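Long-range contacts in uncharacterized protein (Bacteroides eggerthii DSM 20697, PDB 4ECO), which is of unknown function but folds as a leucine-rich repeat solenoid, a scaffold that commonly serves protein binding: residues L512-G517 against S535-G540; P566-L571 against P587-L592. All coordinates share one frame; numbering follows the deposited sequence.

Contact 1: residues L512-G517 against S535-G540; sequences LPYLVG and SSTLKG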
loop_
_atom_site.group_PDB
_atom_site.type_symbol
_atom_site.label_atom_id
_atom_site.label_comp_id
_atom_site.label_asym_id
_atom_site.label_seq_id
_atom_site.Cartn_x
_atom_site.Cartn_y
_atom_site.Cartn_z
ATOM N N LEU A 512 5.392 -29.175 -14.502
ATOM C CA LEU A 512 5.959 -28.351 -13.413
ATOM C C LEU A 512 7.392 -28.814 -13.038
ATOM O O LEU A 512 7.600 -29.328 -11.926
ATOM C CB LEU A 512 5.054 -28.429 -12.162
ATOM C CG LEU A 512 3.629 -27.942 -12.236
ATOM C CD1 LEU A 512 2.980 -28.071 -10.890
ATOM C CD2 LEU A 512 3.551 -26.509 -12.720
ATOM N N PRO A 513 8.396 -28.678 -13.938
ATOM C CA PRO A 513 9.741 -29.204 -13.621
ATOM C C PRO A 513 10.502 -28.473 -12.520
ATOM O O PRO A 513 11.494 -29.016 -12.039
ATOM C CB PRO A 513 10.501 -29.028 -14.939
ATOM C CG PRO A 513 9.795 -27.957 -15.647
ATOM C CD PRO A 513 8.364 -28.136 -15.312
ATOM N N TYR A 514 10.072 -27.260 -12.140
ATOM C CA TYR A 514 10.809 -26.467 -11.171
ATOM C C TYR A 514 10.000 -26.151 -9.893
ATOM O O TYR A 514 10.408 -25.268 -9.134
ATOM C CB TYR A 514 11.277 -25.167 -11.841
ATOM C CG TYR A 514 12.192 -25.448 -13.005
ATOM C CD1 TYR A 514 13.486 -25.919 -12.801
ATOM C CD2 TYR A 514 11.750 -25.304 -14.312
ATOM C CE1 TYR A 514 14.324 -26.215 -13.873
ATOM C CE2 TYR A 514 12.575 -25.601 -15.391
ATOM C CZ TYR A 514 13.865 -26.052 -15.169
ATOM O OH TYR A 514 14.680 -26.360 -16.238
ATOM N N LEU A 515 8.928 -26.933 -9.602
ATOM C CA LEU A 515 8.114 -26.730 -8.409
ATOM C C LEU A 515 8.989 -26.748 -7.136
ATOM O O LEU A 515 9.837 -27.623 -7.003
ATOM C CB LEU A 515 7.012 -27.792 -8.319
ATOM C CG LEU A 515 6.007 -27.609 -7.157
ATOM C CD1 LEU A 515 5.207 -26.335 -7.312
ATOM C CD2 LEU A 515 5.107 -28.828 -7.016
ATOM N N VAL A 516 8.803 -25.761 -6.230
ATOM C CA VAL A 516 9.618 -25.665 -5.015
ATOM C C VAL A 516 8.731 -25.930 -3.778
ATOM O O VAL A 516 9.116 -26.700 -2.892
ATOM C CB VAL A 516 10.361 -24.295 -4.949
ATOM C CG1 VAL A 516 10.956 -24.032 -3.580
ATOM C CG2 VAL A 516 11.459 -24.226 -6.002
ATOM N N GLY A 517 7.559 -25.304 -3.740
ATOM C CA GLY A 517 6.635 -25.431 -2.624
ATOM C C GLY A 517 5.193 -25.613 -3.014
ATOM O O GLY A 517 4.690 -24.967 -3.929
ATOM N N SER A 535 8.840 -33.853 -8.783
ATOM C CA SER A 535 9.789 -32.765 -8.943
ATOM C C SER A 535 11.118 -33.066 -8.230
ATOM O O SER A 535 11.136 -33.554 -7.082
ATOM C CB SER A 535 9.188 -31.476 -8.399
ATOM O OG SER A 535 10.173 -30.461 -8.317
ATOM N N SER A 536 12.230 -32.748 -8.917
ATOM C CA SER A 536 13.563 -32.892 -8.356
ATOM C C SER A 536 13.959 -31.630 -7.582
ATOM O O SER A 536 14.970 -31.644 -6.890
ATOM C CB SER A 536 14.571 -33.169 -9.464
ATOM O OG SER A 536 14.817 -32.007 -10.239
ATOM N N THR A 537 13.166 -30.538 -7.703
ATOM C CA THR A 537 13.432 -29.222 -7.090
ATOM C C THR A 537 12.592 -28.932 -5.831
ATOM O O THR A 537 12.946 -28.019 -5.077
ATOM C CB THR A 537 13.172 -28.106 -8.109
ATOM O OG1 THR A 537 11.879 -28.305 -8.665
ATOM C CG2 THR A 537 14.182 -28.087 -9.224
ATOM N N LEU A 538 11.502 -29.707 -5.604
ATOM C CA LEU A 538 10.566 -29.558 -4.480
ATOM C C LEU A 538 11.288 -29.555 -3.158
ATOM O O LEU A 538 11.965 -30.521 -2.837
ATOM C CB LEU A 538 9.511 -30.680 -4.489
ATOM C CG LEU A 538 8.434 -30.606 -3.434
ATOM C CD1 LEU A 538 7.403 -29.529 -3.763
ATOM C CD2 LEU A 538 7.763 -31.920 -3.293
ATOM N N LYS A 539 11.131 -28.449 -2.405
ATOM C CA LYS A 539 11.734 -28.197 -1.105
ATOM C C LYS A 539 10.743 -28.404 0.051
ATOM O O LYS A 539 11.159 -28.851 1.122
ATOM C CB LYS A 539 12.283 -26.764 -1.053
ATOM C CG LYS A 539 13.801 -26.668 -0.942
ATOM C CD LYS A 539 14.240 -25.247 -0.594
ATOM C CE LYS A 539 14.299 -24.348 -1.803
ATOM N NZ LYS A 539 14.220 -22.912 -1.434
ATOM N N GLY A 540 9.470 -28.062 -0.154
ATOM C CA GLY A 540 8.453 -28.197 0.887
ATOM C C GLY A 540 7.089 -28.692 0.450
ATOM O O GLY A 540 6.578 -28.294 -0.598
#
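Leu515 and Leu538 lie side by side as corresponding leucines of two successive turns of a leucine-rich repeat solenoid, where each turn rests on the one before. Their branched ends point the same way and meet at 4.0 Å, Leu515 CD2 to Leu538 CD1. In Leu515 a chi1 of -175° sets CG anti to the backbone N, beside the carbonyl carbon, and Leu538 does the same. Both residues are buried, a place suited to an apolar side chain. Leu538 in turn touches Leu568 of the following turn, while Leu515 touches Ile493.

Close by, the carbonyl of Leu515 is gripped by two hydroxyls of the next turn. Thr537 OG1 donates to Leu515 O over 2.7 Å from above the carbonyl plane, and Ser535 OG donates to the same oxygen from nearer that plane. A hydroxyl suits this spot because it can donate and accept at once: Ser535 OG also accepts from Thr537 N, an ST turn. Val516 O likewise takes two donors, Lys539 N and Gly540 N, where the parallel strands begin. Lys539 runs beside the buried Val516, bends at chi3, and its NZ bonds the carbonyl of Cys165 in helix 160-168.

Toward the Tyr514 end the packing is looser. Tyr514 is exposed, and its ring meets the partner segment obliquely, with CD1 4.2 Å from Thr537 CG2.

Contact 2: residues P566-L571 against P587-L592; sequences PSLTQL and PNISVL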
loop_
_atom_site.group_PDB
_atom_site.type_symbol
_atom_site.label_atom_id
_atom_site.label_comp_id
_atom_site.label_asym_id
_atom_site.label_seq_id
_atom_site.Cartn_x
_atom_site.Cartn_y
_atom_site.Cartn_z
ATOM N N PRO A 566 14.865 -35.555 -3.826
ATOM C CA PRO A 566 16.249 -35.083 -3.638
ATOM C C PRO A 566 16.368 -33.731 -2.948
ATOM O O PRO A 566 17.280 -33.556 -2.140
ATOM C CB PRO A 566 16.805 -35.014 -5.070
ATOM C CG PRO A 566 15.606 -35.031 -5.967
ATOM C CD PRO A 566 14.578 -35.834 -5.250
ATOM N N SER A 567 15.434 -32.804 -3.208
ATOM C CA SER A 567 15.517 -31.467 -2.634
ATOM C C SER A 567 14.624 -31.260 -1.423
ATOM O O SER A 567 14.759 -30.208 -0.792
ATOM C CB SER A 567 15.150 -30.431 -3.689
ATOM O OG SER A 567 16.058 -30.457 -4.774
ATOM N N LEU A 568 13.712 -32.202 -1.095
ATOM C CA LEU A 568 12.747 -31.996 -0.004
ATOM C C LEU A 568 13.415 -31.887 1.357
ATOM O O LEU A 568 14.130 -32.803 1.753
ATOM C CB LEU A 568 11.688 -33.106 0.028
ATOM C CG LEU A 568 10.481 -32.844 0.912
ATOM C CD1 LEU A 568 9.393 -32.139 0.160
ATOM C CD2 LEU A 568 9.971 -34.116 1.486
ATOM N N THR A 569 13.178 -30.759 2.069
ATOM C CA THR A 569 13.748 -30.524 3.403
ATOM C C THR A 569 12.645 -30.263 4.456
ATOM O O THR A 569 12.928 -30.348 5.651
ATOM C CB THR A 569 14.785 -29.398 3.415
ATOM O OG1 THR A 569 14.204 -28.163 3.025
ATOM C CG2 THR A 569 16.012 -29.719 2.584
ATOM N N GLN A 570 11.395 -30.063 4.035
ATOM C CA GLN A 570 10.330 -29.834 4.993
ATOM C C GLN A 570 9.043 -30.555 4.574
ATOM O O GLN A 570 8.508 -30.305 3.487
ATOM C CB GLN A 570 10.083 -28.317 5.166
ATOM C CG GLN A 570 8.980 -27.970 6.172
ATOM C CD GLN A 570 8.918 -26.526 6.588
ATOM O OE1 GLN A 570 7.951 -26.104 7.211
ATOM N NE2 GLN A 570 9.930 -25.729 6.259
ATOM N N LEU A 571 8.527 -31.413 5.472
ATOM C CA LEU A 571 7.282 -32.141 5.280
ATOM C C LEU A 571 6.369 -31.925 6.456
ATOM O O LEU A 571 6.710 -32.279 7.582
ATOM C CB LEU A 571 7.499 -33.645 5.052
ATOM C CG LEU A 571 6.225 -34.507 5.026
ATOM C CD1 LEU A 571 5.318 -34.172 3.827
ATOM C CD2 LEU A 571 6.568 -35.975 5.054
ATOM N N PRO A 587 17.850 -37.716 7.117
ATOM C CA PRO A 587 18.185 -36.412 7.734
ATOM C C PRO A 587 17.959 -35.178 6.844
ATOM O O PRO A 587 17.848 -34.070 7.399
ATOM C CB PRO A 587 19.674 -36.519 8.065
ATOM C CG PRO A 587 20.167 -37.728 7.402
ATOM C CD PRO A 587 19.013 -38.618 7.099
ATOM N N ASN A 588 17.854 -35.346 5.500
ATOM C CA ASN A 588 17.626 -34.218 4.598
ATOM C C ASN A 588 16.246 -33.615 4.845
ATOM O O ASN A 588 16.094 -32.406 4.644
ATOM C CB ASN A 588 17.801 -34.593 3.126
ATOM C CG ASN A 588 17.871 -33.387 2.186
ATOM O OD1 ASN A 588 18.620 -32.413 2.401
ATOM N ND2 ASN A 588 17.094 -33.423 1.102
ATOM N N ILE A 589 15.256 -34.403 5.341
ATOM C CA ILE A 589 13.948 -33.821 5.688
ATOM C C ILE A 589 14.135 -33.312 7.120
ATOM O O ILE A 589 13.765 -33.996 8.072
ATOM C CB ILE A 589 12.769 -34.823 5.475
ATOM C CG1 ILE A 589 12.702 -35.235 3.976
ATOM C CG2 ILE A 589 11.418 -34.215 5.916
ATOM C CD1 ILE A 589 12.309 -36.638 3.673
ATOM N N SER A 590 14.827 -32.147 7.252
ATOM C CA SER A 590 15.268 -31.508 8.509
ATOM C C SER A 590 14.121 -30.808 9.262
ATOM O O SER A 590 14.289 -30.488 10.437
ATOM C CB SER A 590 16.404 -30.520 8.254
ATOM O OG SER A 590 16.113 -29.602 7.211
ATOM N N VAL A 591 12.959 -30.600 8.624
ATOM C CA VAL A 591 11.774 -30.047 9.295
ATOM C C VAL A 591 10.629 -31.022 9.036
ATOM O O VAL A 591 10.129 -31.101 7.914
ATOM C CB VAL A 591 11.404 -28.593 8.902
ATOM C CG1 VAL A 591 10.148 -28.141 9.641
ATOM C CG2 VAL A 591 12.553 -27.632 9.175
ATOM N N LEU A 592 10.258 -31.808 10.054
ATOM C CA LEU A 592 9.196 -32.797 9.908
ATOM C C LEU A 592 8.146 -32.643 10.991
ATOM O O LEU A 592 8.441 -32.745 12.186
ATOM C CB LEU A 592 9.795 -34.215 9.933
ATOM C CG LEU A 592 8.852 -35.420 9.867
ATOM C CD1 LEU A 592 8.184 -35.566 8.481
ATOM C CD2 LEU A 592 9.624 -36.671 10.169
HETATM O O HOH W 1 15.165 -35.261 1.023
#
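A pair of short parallel strands on neighbouring solenoid turns joins Gln570 to Val591 and Leu571 to Leu592. Val591 N donates to Thr569 O at 3.0 Å, and Leu571 N returns a bond to Val591 O at 2.9 Å, so that Val591 is held through both its N-H and its carbonyl.

Side chains alternate between the two faces. On the face of Gln570 and Val591, the glutamine lies beside the valine with its aliphatic part against it, CG 3.7 Å from Val591 CG1. Gln570 CG is anti to the backbone N (chi1 -179°) and the chain beyond stays extended, carrying the amide past the valine to where OE1 bonds Gln572 NE2. A long residue with an apolar stem and a polar end fits a partly exposed face that also touches helix 160-168.

The other face carries the leucines that give the leucine-rich repeat its name, and it looks into the solenoid core. Leu571 and Leu592 point the same way, with Leu571 CD2 3.8 Å from Leu592 CD1. Ile589 adds a further apolar layer: its CG2 reaches Leu571 CB, and its CG1 lies 3.9 Å from Leu568 CD2, the two side chains crossing at a slant. Ile589 is also the centre of an inverse gamma turn, which brings Ser590 N to Asn588 O in a weak hydrogen bond just before Val591 enters the strand.

Before the strands a water joins the two turns. It donates to Leu568 O and accepts from Asn588 ND2 at 2.7 Å, bridging the backbone of one turn to the amide of the next. Asn588 is exposed; across from it Thr569 CG2 rests 3.4 Å from Asn588 O.

Following the chain from the N terminus, 512-517 leads into strand 517-519, and the next turn brings 535-540 back beside it, closing the loop of contact 1. The chain then runs through strand 540-542 and on to 566-571, and a further turn returns 587-592 to close contact 2. The two loops come in series, neither nested nor crossed, with centres about 13 Å apart. Contact 1 ties strand 517-519 to 540-542, and contact 2 ties 570-572 to 591-593. The junction between them, where 540-542 pairs with 570-572, is marked by probable hydrogen bonds of Ser536 O with Ser567 OG and Lys539 O with Thr569 N, toward the C-terminal end of the solenoid.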